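Long-range contact in flagellar hook-associated protein 3 (Bacillus cereus, PDB 5ZIY), which probably joins the flagellar hook to the filament, as a hook-associated junction protein of the flagellum: residues L139-A153 and L165-R179. Numbering follows the deposited sequence.
Sequences LLSPVIKTLKQMSEA and LLEENKQNLDGIINR
Leu165 CD1 lies 3.5 Å from Gln149 O, while CD2 faces the Gln149 side chain; the isobutyl group is a knob in a hole formed by Thr146, Gln149, Met150 and Ala153. Leu165 and Leu139 lose equal area to the partner helix, 92 Å² each, at opposite ends of the contact, with Asn172 (70 Å²) between them. Met150 runs past Leu165 in the opposite direction, and its chain, extended beyond CG, brings CE to 3.4 Å from Asn169 CB. At the other end Leu139 has CG anti to the backbone N (chi1 -178°), carrying the branch toward the other helix; chi2 of 79° then sends CD1 to Gly175 O at 3.4 Å and CD2 over one face of the Arg179 guanidinium, toward its rim. The Ile176 side chain crosses those of Leu139 and Leu140 at about a right angle, its CD1 meeting Leu139 CG and lying 3.6 Å from Leu140 CD2. The axes of 139-153 and 165-179 approach to 9.4 Å at 151°, and helices 137-155 and 162-204, consecutive in the chain, form an antiparallel hairpin; Leu147 and Met150 also touch helix 8-60, placing the pair in the helical bundle of this flagellin-related protein. The middle is polar. Thr146, itself a knob among Leu165, Glu168, Asn169 and Asn172, has OG1 2.9 Å from both Glu168 OE1 and Pro142 O, alternative acceptors for its one proton. Asn172 CB packs on Val143 CG2 at 3.8 Å. A water donates to Val143 O and Asn169 OD1 and accepts from Asn172 ND2, while Asn169 ND2 bonds to Leu49 O on helix 8-60. Nearer Leu139, a second water bridges Leu139 O and Asn172 O, donating to each.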
ATOM      1  N   LEU A 139       9.585   3.478   0.826  1.00 18.15           N
ATOM      2  CA  LEU A 139       8.563   3.851  -0.135  1.00 17.47           C
ATOM      3  C   LEU A 139       7.874   5.141   0.300  1.00 17.20           C
ATOM      4  O   LEU A 139       7.559   5.994  -0.527  1.00 17.41           O
ATOM      5  CB  LEU A 139       7.538   2.718  -0.234  1.00 16.95           C
ATOM      6  CG  LEU A 139       6.377   2.829  -1.225  1.00 16.54           C
ATOM      7  CD1 LEU A 139       6.837   2.489  -2.671  1.00 17.61           C
ATOM      8  CD2 LEU A 139       5.243   1.945  -0.726  1.00 15.94           C
ATOM      9  N   LEU A 140       7.625   5.279   1.607  1.00 16.60           N
ATOM     10  CA  LEU A 140       6.695   6.327   2.111  1.00 15.96           C
ATOM     11  C   LEU A 140       7.341   7.409   2.970  1.00 16.85           C
ATOM     12  O   LEU A 140       6.844   8.543   3.003  1.00 17.21           O
ATOM     13  CB  LEU A 140       5.523   5.688   2.862  1.00 14.97           C
ATOM     14  CG  LEU A 140       4.573   4.889   1.972  1.00 15.39           C
ATOM     15  CD1 LEU A 140       3.659   4.029   2.823  1.00 13.86           C
ATOM     16  CD2 LEU A 140       3.718   5.780   1.022  1.00 14.87           C
ATOM     17  N   SER A 141       8.465   7.123   3.624  1.00 17.14           N
ATOM     18  CA  SER A 141       9.150   8.209   4.315  1.00 18.30           C
ATOM     19  C   SER A 141       9.488   9.348   3.372  1.00 18.80           C
ATOM     20  O   SER A 141       9.285  10.505   3.713  1.00 19.10           O
ATOM     21  CB  SER A 141      10.396   7.734   5.085  1.00 19.19           C
ATOM     22  OG  SER A 141       9.960   7.026   6.198  1.00 21.08           O
ATOM     23  N   PRO A 142       9.953   9.041   2.157  1.00 19.69           N
ATOM     24  CA  PRO A 142      10.296  10.235   1.379  1.00 20.33           C
ATOM     25  C   PRO A 142       9.062  10.934   0.793  1.00 20.35           C
ATOM     26  O   PRO A 142       9.098  12.153   0.576  1.00 22.02           O
ATOM     27  CB  PRO A 142      11.276   9.717   0.276  1.00 21.59           C
ATOM     28  CG  PRO A 142      11.601   8.324   0.600  1.00 21.52           C
ATOM     29  CD  PRO A 142      10.482   7.807   1.550  1.00 19.95           C
ATOM     30  N   VAL A 143       7.985  10.186   0.558  1.00 18.74           N
ATOM     31  CA  VAL A 143       6.734  10.767   0.165  1.00 18.45           C
ATOM     32  C   VAL A 143       6.308  11.818   1.144  1.00 18.42           C
ATOM     33  O   VAL A 143       6.023  12.947   0.761  1.00 19.10           O
ATOM     34  CB  VAL A 143       5.629   9.724   0.057  1.00 17.50           C
ATOM     35  CG1 VAL A 143       4.285  10.392  -0.130  1.00 17.53           C
ATOM     36  CG2 VAL A 143       5.922   8.826  -1.119  1.00 17.85           C
ATOM     37  N   ILE A 144       6.294  11.435   2.420  1.00 17.86           N
ATOM     38  CA  ILE A 144       5.812  12.303   3.489  1.00 18.05           C
ATOM     39  C   ILE A 144       6.758  13.481   3.714  1.00 19.12           C
ATOM     40  O   ILE A 144       6.315  14.602   3.880  1.00 19.67           O
ATOM     41  CB  ILE A 144       5.593  11.500   4.806  1.00 17.56           C
ATOM     42  CG1 ILE A 144       4.568  10.408   4.572  1.00 16.66           C
ATOM     43  CG2 ILE A 144       5.205  12.426   5.981  1.00 18.22           C
ATOM     44  CD1 ILE A 144       4.528   9.285   5.648  1.00 16.79           C
ATOM     45  N   LYS A 145       8.062  13.227   3.716  1.00 19.64           N
ATOM     46  CA  LYS A 145       9.038  14.305   3.961  1.00 20.93           C
ATOM     47  C   LYS A 145       8.940  15.366   2.893  1.00 21.61           C
ATOM     48  O   LYS A 145       8.979  16.546   3.212  1.00 22.40           O
ATOM     49  CB  LYS A 145      10.468  13.767   4.026  1.00 21.76           C
ATOM     50  CG  LYS A 145      10.702  12.938   5.276  1.00 24.17           C
ATOM     51  CD  LYS A 145      12.018  12.173   5.275  1.00 27.81           C
ATOM     52  CE  LYS A 145      12.281  11.535   6.661  1.00 30.01           C
ATOM     53  NZ  LYS A 145      13.307  10.437   6.653  1.00 32.12           N
ATOM     54  N   THR A 146       8.807  14.931   1.631  1.00 21.51           N
ATOM     55  CA  THR A 146       8.641  15.857   0.520  1.00 22.41           C
ATOM     56  C   THR A 146       7.344  16.677   0.697  1.00 22.19           C
ATOM     57  O   THR A 146       7.376  17.883   0.563  1.00 23.17           O
ATOM     58  CB  THR A 146       8.651  15.135  -0.835  1.00 22.63           C
ATOM     59  OG1 THR A 146       9.899  14.436  -0.985  1.00 23.24           O
ATOM     60  CG2 THR A 146       8.481  16.136  -2.012  1.00 23.98           C
ATOM     61  N   LEU A 147       6.221  16.027   1.040  1.00 21.13           N
ATOM     62  CA  LEU A 147       4.953  16.775   1.190  1.00 21.33           C
ATOM     63  C   LEU A 147       5.136  17.837   2.309  1.00 21.94           C
ATOM     64  O   LEU A 147       4.687  18.975   2.189  1.00 22.88           O
ATOM     65  CB  LEU A 147       3.761  15.849   1.516  1.00 20.41           C
ATOM     66  CG  LEU A 147       3.230  14.973   0.368  1.00 20.40           C
ATOM     67  CD1 LEU A 147       2.106  14.001   0.910  1.00 19.77           C
ATOM     68  CD2 LEU A 147       2.754  15.805  -0.809  1.00 21.37           C
ATOM     69  N   LYS A 148       5.815  17.463   3.381  1.00 21.64           N
ATOM     70  CA  LYS A 148       6.023  18.402   4.479  1.00 23.20           C
ATOM     71  C   LYS A 148       6.857  19.628   4.095  1.00 24.44           C
ATOM     72  O   LYS A 148       6.517  20.740   4.460  1.00 24.72           O
ATOM     73  CB  LYS A 148       6.598  17.693   5.689  1.00 22.62           C
ATOM     74  CG  LYS A 148       6.660  18.591   6.901  1.00 26.21           C
ATOM     75  CD  LYS A 148       7.452  17.982   7.990  1.00 27.57           C
ATOM     76  CE  LYS A 148       7.551  18.916   9.198  1.00 30.98           C
ATOM     77  NZ  LYS A 148       8.885  19.547   9.180  1.00 34.55           N
ATOM     78  N   GLN A 149       7.930  19.435   3.342  1.00 25.69           N
ATOM     79  CA  GLN A 149       8.719  20.559   2.863  1.00 27.69           C
ATOM     80  C   GLN A 149       7.927  21.386   1.815  1.00 27.68           C
ATOM     81  O   GLN A 149       8.174  22.585   1.652  1.00 27.27           O
ATOM     82  CB  GLN A 149      10.056  20.096   2.263  1.00 28.35           C
ATOM     83  CG  GLN A 149      10.959  19.290   3.186  1.00 32.44           C
ATOM     84  CD  GLN A 149      12.135  18.660   2.412  1.00 39.81           C
ATOM     85  OE1 GLN A 149      12.938  19.380   1.791  1.00 44.13           O
ATOM     86  NE2 GLN A 149      12.219  17.314   2.418  1.00 41.12           N
ATOM     87  N   MET A 150       7.003  20.732   1.100  1.00 27.82           N
ATOM     88  CA  MET A 150       6.150  21.405   0.110  1.00 28.66           C
ATOM     89  C   MET A 150       5.230  22.379   0.829  1.00 28.46           C
ATOM     90  O   MET A 150       5.185  23.538   0.501  1.00 28.18           O
ATOM     91  CB  MET A 150       5.317  20.401  -0.679  1.00 29.37           C
ATOM     92  CG  MET A 150       6.009  19.799  -1.904  1.00 32.17           C
ATOM     93  SD  MET A 150       4.900  18.660  -2.811  1.00 31.48           S
ATOM     94  CE  MET A 150       5.639  18.605  -4.447  1.00 37.37           C
ATOM     95  N   SER A 151       4.582  21.894   1.883  1.00 27.49           N
ATOM     96  CA  SER A 151       3.643  22.681   2.669  1.00 28.33           C
ATOM     97  C   SER A 151       4.326  23.869   3.354  1.00 29.69           C
ATOM     98  O   SER A 151       3.842  25.017   3.307  1.00 31.47           O
ATOM     99  CB  SER A 151       3.004  21.744   3.694  1.00 27.44           C
ATOM    100  OG  SER A 151       2.296  22.444   4.691  1.00 31.90           O
ATOM    101  N   GLU A 152       5.471  23.614   3.964  1.00 27.51           N
ATOM    102  CA  GLU A 152       6.229  24.706   4.562  1.00 28.62           C
ATOM    103  C   GLU A 152       6.764  25.722   3.538  1.00 29.79           C
ATOM    104  O   GLU A 152       6.698  26.924   3.791  1.00 31.15           O
ATOM    105  CB  GLU A 152       7.360  24.157   5.453  1.00 28.41           C
ATOM    106  N   ALA A 153       7.306  25.247   2.420  1.00 29.51           N
ATOM    107  CA  ALA A 153       7.791  26.143   1.345  1.00 32.05           C
ATOM    108  C   ALA A 153       6.683  27.070   0.869  1.00 33.91           C
ATOM    109  O   ALA A 153       6.860  28.276   0.707  1.00 35.64           O
ATOM    110  CB  ALA A 153       8.373  25.364   0.169  1.00 30.74           C
ATOM    111  N   LEU A 165      11.256  20.377  -5.221  1.00 33.30           N
ATOM    112  CA  LEU A 165      10.303  19.542  -4.555  1.00 30.77           C
ATOM    113  C   LEU A 165       9.304  18.937  -5.543  1.00 31.28           C
ATOM    114  O   LEU A 165       8.817  17.827  -5.308  1.00 29.53           O
ATOM    115  CB  LEU A 165       9.598  20.327  -3.460  1.00 29.95           C
ATOM    116  CG  LEU A 165      10.511  20.742  -2.292  1.00 30.90           C
ATOM    117  CD1 LEU A 165       9.783  21.728  -1.387  1.00 31.36           C
ATOM    118  CD2 LEU A 165      10.964  19.515  -1.510  1.00 28.75           C
ATOM    119  N   LEU A 166       9.005  19.673  -6.625  1.00 34.18           N
ATOM    120  CA  LEU A 166       8.149  19.173  -7.707  1.00 35.94           C
ATOM    121  C   LEU A 166       8.756  17.899  -8.277  1.00 35.91           C
ATOM    122  O   LEU A 166       8.066  16.915  -8.464  1.00 35.02           O
ATOM    123  CB  LEU A 166       7.991  20.217  -8.825  1.00 40.46           C
ATOM    124  CG  LEU A 166       7.123  19.893 -10.041  1.00 43.90           C
ATOM    125  CD1 LEU A 166       5.676  19.877  -9.632  1.00 43.31           C
ATOM    126  CD2 LEU A 166       7.327  20.867 -11.223  1.00 49.65           C
ATOM    127  N   GLU A 167      10.057  17.933  -8.556  1.00 37.92           N
ATOM    128  CA  GLU A 167      10.765  16.749  -9.082  1.00 39.50           C
ATOM    129  C   GLU A 167      10.836  15.637  -8.048  1.00 34.95           C
ATOM    130  O   GLU A 167      10.669  14.474  -8.392  1.00 34.68           O
ATOM    131  CB  GLU A 167      12.182  17.093  -9.585  1.00 43.11           C
ATOM    132  CG  GLU A 167      12.308  17.166 -11.114  1.00 52.12           C
ATOM    133  CD  GLU A 167      12.188  15.803 -11.834  1.00 56.19           C
ATOM    134  OE1 GLU A 167      12.460  14.745 -11.228  1.00 55.25           O
ATOM    135  OE2 GLU A 167      11.848  15.800 -13.039  1.00 64.66           O
ATOM    136  N   GLU A 168      11.110  15.993  -6.794  1.00 32.51           N
ATOM    137  CA  GLU A 168      11.114  14.994  -5.707  1.00 29.99           C
ATOM    138  C   GLU A 168       9.772  14.259  -5.640  1.00 27.70           C
ATOM    139  O   GLU A 168       9.734  13.026  -5.544  1.00 26.82           O
ATOM    140  CB  GLU A 168      11.367  15.614  -4.340  1.00 28.76           C
ATOM    141  CG  GLU A 168      12.831  15.779  -3.971  1.00 33.79           C
ATOM    142  CD  GLU A 168      13.004  16.147  -2.510  1.00 35.84           C
ATOM    143  OE1 GLU A 168      11.993  16.212  -1.763  1.00 34.66           O
ATOM    144  OE2 GLU A 168      14.159  16.383  -2.107  1.00 43.08           O
ATOM    145  N   ASN A 169       8.682  15.021  -5.684  1.00 27.45           N
ATOM    146  CA  ASN A 169       7.345  14.412  -5.644  1.00 26.27           C
ATOM    147  C   ASN A 169       7.073  13.538  -6.868  1.00 27.53           C
ATOM    148  O   ASN A 169       6.387  12.514  -6.743  1.00 26.82           O
ATOM    149  CB  ASN A 169       6.238  15.467  -5.459  1.00 27.02           C
ATOM    150  CG  ASN A 169       4.851  14.844  -5.332  1.00 27.18           C
ATOM    151  OD1 ASN A 169       4.586  14.135  -4.366  1.00 28.50           O
ATOM    152  ND2 ASN A 169       3.967  15.115  -6.284  1.00 29.00           N
ATOM    153  N   LYS A 170       7.583  13.921  -8.038  1.00 30.61           N
ATOM    154  CA  LYS A 170       7.411  13.087  -9.229  1.00 33.17           C
ATOM    155  C   LYS A 170       8.110  11.726  -9.051  1.00 32.12           C
ATOM    156  O   LYS A 170       7.520  10.694  -9.325  1.00 31.41           O
ATOM    157  CB  LYS A 170       7.914  13.775 -10.514  1.00 38.32           C
ATOM    158  CG  LYS A 170       7.020  14.906 -11.038  1.00 42.36           C
ATOM    159  CD  LYS A 170       7.361  15.278 -12.487  1.00 49.95           C
ATOM    160  CE  LYS A 170       6.335  16.233 -13.128  1.00 55.01           C
ATOM    161  NZ  LYS A 170       6.800  17.642 -13.096  1.00 58.02           N
ATOM    162  N   GLN A 171       9.360  11.732  -8.605  1.00 32.50           N
ATOM    163  CA  GLN A 171      10.094  10.483  -8.307  1.00 32.96           C
ATOM    164  C   GLN A 171       9.459   9.647  -7.205  1.00 28.62           C
ATOM    165  O   GLN A 171       9.420   8.425  -7.298  1.00 28.66           O
ATOM    166  CB  GLN A 171      11.540  10.786  -7.940  1.00 35.38           C
ATOM    167  CG  GLN A 171      12.345  11.280  -9.134  1.00 43.65           C
ATOM    168  CD  GLN A 171      13.736  11.719  -8.747  1.00 50.58           C
ATOM    169  OE1 GLN A 171      14.009  11.982  -7.573  1.00 52.83           O
ATOM    170  NE2 GLN A 171      14.628  11.815  -9.734  1.00 57.28           N
ATOM    171  N   ASN A 172       8.932  10.297  -6.175  1.00 25.81           N
ATOM    172  CA  ASN A 172       8.195   9.571  -5.137  1.00 23.11           C
ATOM    173  C   ASN A 172       6.950   8.892  -5.689  1.00 22.40           C
ATOM    174  O   ASN A 172       6.712   7.728  -5.423  1.00 21.41           O
ATOM    175  CB  ASN A 172       7.795  10.507  -4.012  1.00 21.95           C
ATOM    176  CG  ASN A 172       8.978  11.104  -3.285  1.00 22.75           C
ATOM    177  OD1 ASN A 172      10.073  10.548  -3.279  1.00 23.99           O
ATOM    178  ND2 ASN A 172       8.741  12.245  -2.629  1.00 22.59           N
ATOM    179  N   LEU A 173       6.190   9.625  -6.498  1.00 24.32           N
ATOM    180  CA  LEU A 173       4.971   9.115  -7.117  1.00 25.86           C
ATOM    181  C   LEU A 173       5.264   7.901  -8.023  1.00 27.64           C
ATOM    182  O   LEU A 173       4.513   6.912  -8.002  1.00 26.80           O
ATOM    183  CB  LEU A 173       4.310  10.227  -7.927  1.00 28.57           C
ATOM    184  CG  LEU A 173       3.030   9.935  -8.692  1.00 31.95           C
ATOM    185  CD1 LEU A 173       2.047   9.235  -7.790  1.00 31.53           C
ATOM    186  CD2 LEU A 173       2.458  11.224  -9.250  1.00 35.10           C
ATOM    187  N   ASP A 174       6.353   7.967  -8.788  1.00 29.78           N
ATOM    188  CA  ASP A 174       6.772   6.827  -9.620  1.00 32.05           C
ATOM    189  C   ASP A 174       7.064   5.608  -8.744  1.00 28.79           C
ATOM    190  O   ASP A 174       6.805   4.478  -9.110  1.00 29.94           O
ATOM    191  CB  ASP A 174       8.044   7.155 -10.404  1.00 36.44           C
ATOM    192  CG  ASP A 174       7.840   8.233 -11.458  1.00 42.80           C
ATOM    193  OD1 ASP A 174       6.679   8.485 -11.863  1.00 47.60           O
ATOM    194  OD2 ASP A 174       8.861   8.820 -11.898  1.00 48.94           O
ATOM    195  N   GLY A 175       7.665   5.833  -7.600  1.00 26.78           N
ATOM    196  CA  GLY A 175       7.796   4.775  -6.597  1.00 24.94           C
ATOM    197  C   GLY A 175       6.437   4.203  -6.172  1.00 21.44           C
ATOM    198  O   GLY A 175       6.296   3.009  -6.027  1.00 21.00           O
ATOM    199  N   ILE A 176       5.427   5.039  -6.011  1.00 20.27           N
ATOM    200  CA  ILE A 176       4.113   4.532  -5.571  1.00 18.81           C
ATOM    201  C   ILE A 176       3.412   3.816  -6.734  1.00 19.89           C
ATOM    202  O   ILE A 176       2.742   2.799  -6.547  1.00 18.84           O
ATOM    203  CB  ILE A 176       3.181   5.672  -5.110  1.00 18.66           C
ATOM    204  CG1 ILE A 176       3.738   6.346  -3.834  1.00 18.14           C
ATOM    205  CG2 ILE A 176       1.718   5.160  -5.011  1.00 18.52           C
ATOM    206  CD1 ILE A 176       3.788   5.462  -2.573  1.00 17.45           C
ATOM    207  N   ILE A 177       3.565   4.350  -7.931  1.00 21.92           N
ATOM    208  CA  ILE A 177       2.971   3.684  -9.115  1.00 24.04           C
ATOM    209  C   ILE A 177       3.582   2.277  -9.318  1.00 24.14           C
ATOM    210  O   ILE A 177       2.870   1.320  -9.530  1.00 23.62           O
ATOM    211  CB  ILE A 177       3.154   4.500 -10.379  1.00 27.42           C
ATOM    212  CG1 ILE A 177       2.368   5.821 -10.290  1.00 28.16           C
ATOM    213  CG2 ILE A 177       2.762   3.675 -11.642  1.00 30.42           C
ATOM    214  CD1 ILE A 177       2.712   6.833 -11.432  1.00 32.33           C
ATOM    215  N   ASN A 178       4.905   2.169  -9.290  1.00 25.47           N
ATOM    216  CA  ASN A 178       5.544   0.860  -9.432  1.00 26.56           C
ATOM    217  C   ASN A 178       5.075  -0.105  -8.342  1.00 23.64           C
ATOM    218  O   ASN A 178       4.843  -1.293  -8.620  1.00 23.38           O
ATOM    219  CB  ASN A 178       7.069   0.955  -9.413  1.00 29.08           C
ATOM    220  CG  ASN A 178       7.626   1.703 -10.619  1.00 35.16           C
ATOM    221  OD1 ASN A 178       6.968   1.807 -11.644  1.00 40.48           O
ATOM    222  ND2 ASN A 178       8.841   2.248 -10.486  1.00 35.77           N
ATOM    223  N   ARG A 179       4.923   0.360  -7.102  1.00 21.57           N
ATOM    224  CA  ARG A 179       4.406  -0.575  -6.074  1.00 19.66           C
ATOM    225  C   ARG A 179       2.954  -0.992  -6.366  1.00 19.14           C
ATOM    226  O   ARG A 179       2.553  -2.149  -6.122  1.00 18.65           O
ATOM    227  CB  ARG A 179       4.501   0.004  -4.664  1.00 18.51           C
ATOM    228  CG  ARG A 179       4.038  -0.961  -3.552  1.00 17.79           C
ATOM    229  CD  ARG A 179       4.918  -2.204  -3.466  1.00 18.76           C
ATOM    230  NE  ARG A 179       6.301  -1.891  -3.103  1.00 20.74           N
ATOM    231  CZ  ARG A 179       6.782  -1.785  -1.854  1.00 21.92           C
ATOM    232  NH1 ARG A 179       5.980  -1.969  -0.789  1.00 21.25           N
ATOM    233  NH2 ARG A 179       8.088  -1.509  -1.663  1.00 24.33           N
TER
HETATM  234  O   HOH W   1       7.899   6.280  -3.200  1.00 18.13           O
HETATM  235  O   HOH W   2       6.082  13.330  -2.147  1.00 19.65           O